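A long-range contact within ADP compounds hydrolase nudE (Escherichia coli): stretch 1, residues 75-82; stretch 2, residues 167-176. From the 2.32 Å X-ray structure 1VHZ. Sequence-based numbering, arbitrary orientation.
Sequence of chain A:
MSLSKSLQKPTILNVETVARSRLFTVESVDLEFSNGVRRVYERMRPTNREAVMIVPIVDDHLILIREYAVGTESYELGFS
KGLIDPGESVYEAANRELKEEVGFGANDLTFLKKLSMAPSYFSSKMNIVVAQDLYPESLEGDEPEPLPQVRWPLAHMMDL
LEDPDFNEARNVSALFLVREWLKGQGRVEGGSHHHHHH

Stretch 1 (75-82) YELGFSKG
Stretch 2 (167-176) NEARNVSALF

Residues 75-78 form the end of a β-strand, with phi/psi -98/127 at Tyr 75, -94/158 at Glu 76 and -114/123 at Leu 77. Gly 78 is fully extended at 179/-162. Phe 79 (-89/145) leads toward a second strand that includes Lys 81 and Gly 82. In stretch 2, Asn 167 (-68/72) and Glu 168 (-121/138) precede a helix that starts at Ala 169 and continues past Phe 176, with phi/psi near -60/-45. The first strand and the helix run nearly parallel, at 15°, with axes 9.5 Å apart. Gly 78 CA lies 6.2 Å from Asn 171 CA, and Leu 77 CA lies 8.5 Å from Asn 167 CA.

An ideal CB on Gly 78 would lie 2.5 Å from Asn 171 ND2, a clash.

Asn 171 (chi1 m, chi2 -22°) is the center of the contact. Its OD1 accepts the direct cross-stretch hydrogen bond, from Lys 81 NZ at 2.7 Å. Lys 81 (m, t, t, p) is extended until chi4 turns its end; Lys 81 NZ also donates to Phe 79 O at 2.8 Å. Lys 81 CD lies over one face of the Arg 170 guanidinium, 3.9 Å from Arg 170 NH1.

Glu 168 (t, m, chi3 -19°) caps the helix. Its OE1 accepts from Asn 171 N at 2.9 Å and, weakly, from Arg 170 N at 2.9 Å. Its OE2 forms a salt bridge with Arg 170 NE at 2.8 Å.

The CA-to-CB bond of Glu 76 (p, t, chi3 130°) points toward stretch 2, and water links its carboxylate to Arg 170. Water 2 donates to Glu 76 OE2 at 2.9 Å and accepts weakly from Lys 81 NZ and Arg 170 NH1, both at 3.0 Å.

Phe 79 (chi1 m, chi2 116°) supplies the apolar part. Its CE1 lies 4.0 Å from Ala 174 CB, the single methyl group that meets the buried ring. In all, 365 Å² is buried.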

ATOM      1  N   TYR A  75      -6.857   6.031  15.347  1.00 19.48           N
ATOM      2  CA  TYR A  75      -5.500   5.702  15.720  1.00 18.35           C
ATOM      3  C   TYR A  75      -5.098   4.410  15.031  1.00 21.92           C
ATOM      4  O   TYR A  75      -5.842   3.431  15.096  1.00 20.65           O
ATOM      5  CB  TYR A  75      -5.357   5.576  17.239  1.00 18.26           C
ATOM      6  CG  TYR A  75      -5.194   6.939  17.881  1.00 20.51           C
ATOM      7  CD1 TYR A  75      -6.284   7.636  18.383  1.00 15.82           C
ATOM      8  CD2 TYR A  75      -3.930   7.531  17.936  1.00 15.69           C
ATOM      9  CE1 TYR A  75      -6.111   8.878  18.961  1.00 18.49           C
ATOM     10  CE2 TYR A  75      -3.762   8.773  18.493  1.00 15.29           C
ATOM     11  CZ  TYR A  75      -4.857   9.451  18.999  1.00 20.33           C
ATOM     12  OH  TYR A  75      -4.684  10.702  19.557  1.00 18.95           O
ATOM     13  N   GLU A  76      -3.962   4.435  14.314  1.00 18.84           N
ATOM     14  CA  GLU A  76      -3.577   3.150  13.710  1.00 19.88           C
ATOM     15  C   GLU A  76      -2.609   2.456  14.665  1.00 20.82           C
ATOM     16  O   GLU A  76      -2.166   3.080  15.634  1.00 19.23           O
ATOM     17  CB  GLU A  76      -3.145   3.267  12.294  1.00 26.42           C
ATOM     18  CG  GLU A  76      -1.950   3.965  11.831  1.00 33.44           C
ATOM     19  CD  GLU A  76      -1.672   3.988  10.341  1.00 34.80           C
ATOM     20  OE1 GLU A  76      -1.425   5.108   9.833  1.00 32.72           O
ATOM     21  OE2 GLU A  76      -1.624   2.937   9.665  1.00 27.74           O
ATOM     22  N   LEU A  77      -2.491   1.151  14.553  1.00 17.61           N
ATOM     23  CA  LEU A  77      -1.578   0.341  15.334  1.00 17.49           C
ATOM     24  C   LEU A  77      -0.578  -0.194  14.282  1.00 21.77           C
ATOM     25  O   LEU A  77      -1.051  -0.746  13.269  1.00 24.22           O
ATOM     26  CB  LEU A  77      -2.235  -0.855  16.001  1.00 12.00           C
ATOM     27  CG  LEU A  77      -1.269  -1.881  16.627  1.00 21.25           C
ATOM     28  CD1 LEU A  77      -0.454  -1.245  17.747  1.00 11.90           C
ATOM     29  CD2 LEU A  77      -2.023  -3.098  17.158  1.00 14.65           C
ATOM     30  N   GLY A  78       0.707   0.055  14.443  1.00 19.59           N
ATOM     31  CA  GLY A  78       1.619  -0.438  13.412  1.00 19.63           C
ATOM     32  C   GLY A  78       3.073  -0.090  13.658  1.00 16.25           C
ATOM     33  O   GLY A  78       3.488   0.211  14.765  1.00 16.99           O
ATOM     34  N   PHE A  79       3.845  -0.179  12.585  1.00 15.23           N
ATOM     35  CA  PHE A  79       5.267   0.079  12.625  1.00 15.02           C
ATOM     36  C   PHE A  79       5.580   1.553  12.387  1.00 14.92           C
ATOM     37  O   PHE A  79       4.888   2.257  11.658  1.00 15.77           O
ATOM     38  CB  PHE A  79       5.995  -0.797  11.599  1.00  6.54           C
ATOM     39  CG  PHE A  79       5.695  -2.265  11.785  1.00 16.83           C
ATOM     40  CD1 PHE A  79       5.028  -2.982  10.810  1.00 14.63           C
ATOM     41  CD2 PHE A  79       6.065  -2.912  12.962  1.00 12.69           C
ATOM     42  CE1 PHE A  79       4.757  -4.334  10.987  1.00 21.21           C
ATOM     43  CE2 PHE A  79       5.792  -4.252  13.145  1.00 12.72           C
ATOM     44  CZ  PHE A  79       5.140  -4.974  12.157  1.00 15.25           C
ATOM     45  N   SER A  80       6.614   1.993  13.064  1.00 13.49           N
ATOM     46  CA  SER A  80       7.109   3.374  12.966  1.00 15.12           C
ATOM     47  C   SER A  80       7.539   3.643  11.544  1.00 14.49           C
ATOM     48  O   SER A  80       8.125   2.798  10.849  1.00 15.68           O
ATOM     49  CB  SER A  80       8.209   3.498  14.041  1.00 17.72           C
ATOM     50  OG  SER A  80       9.230   4.366  13.606  1.00 42.59           O
ATOM     51  N   LYS A  81       7.175   4.780  10.986  1.00 13.12           N
ATOM     52  CA  LYS A  81       7.449   5.166   9.620  1.00 14.18           C
ATOM     53  C   LYS A  81       7.878   6.631   9.549  1.00 18.07           C
ATOM     54  O   LYS A  81       7.379   7.450  10.330  1.00 16.59           O
ATOM     55  CB  LYS A  81       6.120   5.083   8.795  1.00 20.96           C
ATOM     56  CG  LYS A  81       5.565   3.696   8.640  1.00 30.76           C
ATOM     57  CD  LYS A  81       4.154   3.589   8.119  1.00 27.50           C
ATOM     58  CE  LYS A  81       3.576   2.189   8.317  1.00 33.44           C
ATOM     59  NZ  LYS A  81       2.938   1.954   9.656  1.00 13.36           N
ATOM     60  N   GLY A  82       8.683   6.960   8.556  1.00 19.50           N
ATOM     61  CA  GLY A  82       9.125   8.340   8.359  1.00 18.20           C
ATOM     62  C   GLY A  82       9.775   8.479   6.981  1.00 20.01           C
ATOM     63  O   GLY A  82       9.835   7.549   6.184  1.00 22.00           O
ATOM     64  N   ASN A 167      -4.434  -3.446   9.970  1.00 14.38           N
ATOM     65  CA  ASN A 167      -4.572  -3.929   8.603  1.00 13.66           C
ATOM     66  C   ASN A 167      -4.463  -2.912   7.492  1.00 16.90           C
ATOM     67  O   ASN A 167      -5.426  -2.562   6.819  1.00 18.88           O
ATOM     68  CB  ASN A 167      -5.833  -4.809   8.478  1.00 13.83           C
ATOM     69  CG  ASN A 167      -5.628  -6.113   9.250  1.00 14.37           C
ATOM     70  OD1 ASN A 167      -4.503  -6.535   9.515  1.00 15.65           O
ATOM     71  ND2 ASN A 167      -6.690  -6.774   9.660  1.00 10.97           N
ATOM     72  N   GLU A 168      -3.254  -2.435   7.262  1.00 17.19           N
ATOM     73  CA  GLU A 168      -2.869  -1.459   6.250  1.00 16.26           C
ATOM     74  C   GLU A 168      -1.828  -2.147   5.369  1.00 16.18           C
ATOM     75  O   GLU A 168      -0.961  -2.852   5.898  1.00 10.30           O
ATOM     76  CB  GLU A 168      -2.380  -0.190   6.927  1.00 12.68           C
ATOM     77  CG  GLU A 168      -2.055   0.957   5.993  1.00 14.16           C
ATOM     78  CD  GLU A 168      -0.660   0.870   5.408  1.00 15.32           C
ATOM     79  OE1 GLU A 168       0.183   0.141   5.978  1.00 23.50           O
ATOM     80  OE2 GLU A 168      -0.395   1.539   4.395  1.00 21.32           O
ATOM     81  N   ALA A 169      -1.893  -1.977   4.052  1.00 15.36           N
ATOM     82  CA  ALA A 169      -1.015  -2.685   3.135  1.00 15.25           C
ATOM     83  C   ALA A 169       0.464  -2.682   3.441  1.00 13.80           C
ATOM     84  O   ALA A 169       1.114  -3.730   3.193  1.00 15.37           O
ATOM     85  CB  ALA A 169      -1.242  -2.280   1.673  1.00  7.32           C
ATOM     86  N   ARG A 170       1.040  -1.584   3.871  1.00 12.92           N
ATOM     87  CA  ARG A 170       2.475  -1.525   4.182  1.00 14.35           C
ATOM     88  C   ARG A 170       2.769  -2.281   5.472  1.00 16.85           C
ATOM     89  O   ARG A 170       3.775  -3.001   5.516  1.00 12.38           O
ATOM     90  CB  ARG A 170       2.936  -0.068   4.257  1.00 13.32           C
ATOM     91  CG  ARG A 170       2.849   0.609   2.874  1.00 20.75           C
ATOM     92  CD  ARG A 170       2.966   2.141   2.995  1.00 13.81           C
ATOM     93  NE  ARG A 170       2.119   2.653   4.047  1.00 22.01           N
ATOM     94  CZ  ARG A 170       2.132   3.867   4.566  1.00 29.34           C
ATOM     95  NH1 ARG A 170       1.300   4.204   5.557  1.00 24.29           N
ATOM     96  NH2 ARG A 170       2.990   4.763   4.115  1.00 28.22           N
ATOM     97  N   ASN A 171       1.876  -2.165   6.473  1.00 13.39           N
ATOM     98  CA  ASN A 171       2.052  -2.896   7.717  1.00 14.19           C
ATOM     99  C   ASN A 171       1.984  -4.403   7.461  1.00 11.09           C
ATOM    100  O   ASN A 171       2.823  -5.169   7.943  1.00 12.60           O
ATOM    101  CB  ASN A 171       0.973  -2.579   8.784  1.00  8.50           C
ATOM    102  CG  ASN A 171       1.171  -1.239   9.464  1.00 16.47           C
ATOM    103  OD1 ASN A 171       2.276  -0.680   9.492  1.00 14.84           O
ATOM    104  ND2 ASN A 171       0.089  -0.675   9.984  1.00  5.06           N
ATOM    105  N   VAL A 172       0.967  -4.818   6.707  1.00  8.89           N
ATOM    106  CA  VAL A 172       0.792  -6.263   6.431  1.00  9.92           C
ATOM    107  C   VAL A 172       1.944  -6.821   5.624  1.00 11.88           C
ATOM    108  O   VAL A 172       2.485  -7.882   5.933  1.00 11.53           O
ATOM    109  CB  VAL A 172      -0.568  -6.508   5.777  1.00 10.93           C
ATOM    110  CG1 VAL A 172      -0.726  -7.919   5.248  1.00  8.71           C
ATOM    111  CG2 VAL A 172      -1.703  -6.210   6.787  1.00  4.40           C
ATOM    112  N   SER A 173       2.376  -6.099   4.575  1.00 12.30           N
ATOM    113  CA  SER A 173       3.519  -6.530   3.783  1.00 14.07           C
ATOM    114  C   SER A 173       4.747  -6.710   4.687  1.00 12.18           C
ATOM    115  O   SER A 173       5.418  -7.728   4.620  1.00 14.85           O
ATOM    116  CB  SER A 173       3.906  -5.434   2.755  1.00 11.13           C
ATOM    117  OG  SER A 173       2.937  -5.365   1.743  1.00 17.22           O
ATOM    118  N   ALA A 174       5.006  -5.706   5.533  1.00 10.87           N
ATOM    119  CA  ALA A 174       6.134  -5.745   6.438  1.00 15.25           C
ATOM    120  C   ALA A 174       6.065  -6.944   7.383  1.00 16.13           C
ATOM    121  O   ALA A 174       7.066  -7.619   7.608  1.00 18.37           O
ATOM    122  CB  ALA A 174       6.231  -4.457   7.265  1.00  9.77           C
ATOM    123  N   LEU A 175       4.900  -7.155   7.983  1.00 15.34           N
ATOM    124  CA  LEU A 175       4.690  -8.245   8.918  1.00 14.95           C
ATOM    125  C   LEU A 175       5.089  -9.589   8.314  1.00 15.65           C
ATOM    126  O   LEU A 175       5.886 -10.315   8.884  1.00 12.61           O
ATOM    127  CB  LEU A 175       3.204  -8.281   9.315  1.00 11.59           C
ATOM    128  CG  LEU A 175       2.852  -9.333  10.356  1.00 14.41           C
ATOM    129  CD1 LEU A 175       3.444  -8.961  11.713  1.00 12.48           C
ATOM    130  CD2 LEU A 175       1.350  -9.556  10.426  1.00  8.03           C
ATOM    131  N   PHE A 176       4.573  -9.900   7.130  1.00 15.77           N
ATOM    132  CA  PHE A 176       4.879 -11.136   6.425  1.00 15.45           C
ATOM    133  C   PHE A 176       6.341 -11.187   5.972  1.00 14.90           C
ATOM    134  O   PHE A 176       6.931 -12.268   5.982  1.00 15.79           O
ATOM    135  CB  PHE A 176       3.958 -11.282   5.199  1.00 12.99           C
ATOM    136  CG  PHE A 176       2.588 -11.841   5.463  1.00 17.10           C
ATOM    137  CD1 PHE A 176       1.465 -11.048   5.358  1.00 12.17           C
ATOM    138  CD2 PHE A 176       2.419 -13.186   5.795  1.00 12.04           C
ATOM    139  CE1 PHE A 176       0.190 -11.567   5.553  1.00 17.33           C
ATOM    140  CE2 PHE A 176       1.151 -13.704   6.012  1.00 18.59           C
ATOM    141  CZ  PHE A 176       0.029 -12.898   5.891  1.00 16.72           C
TER
HETATM  142  O   HOH W   1      -0.715   6.119   7.366  1.00 23.96           O
HETATM  143  O   HOH W   2       0.573   2.436   7.895  1.00 32.43           O
HETATM  144  O   HOH W   3       0.520   2.048  11.347  1.00 18.19           O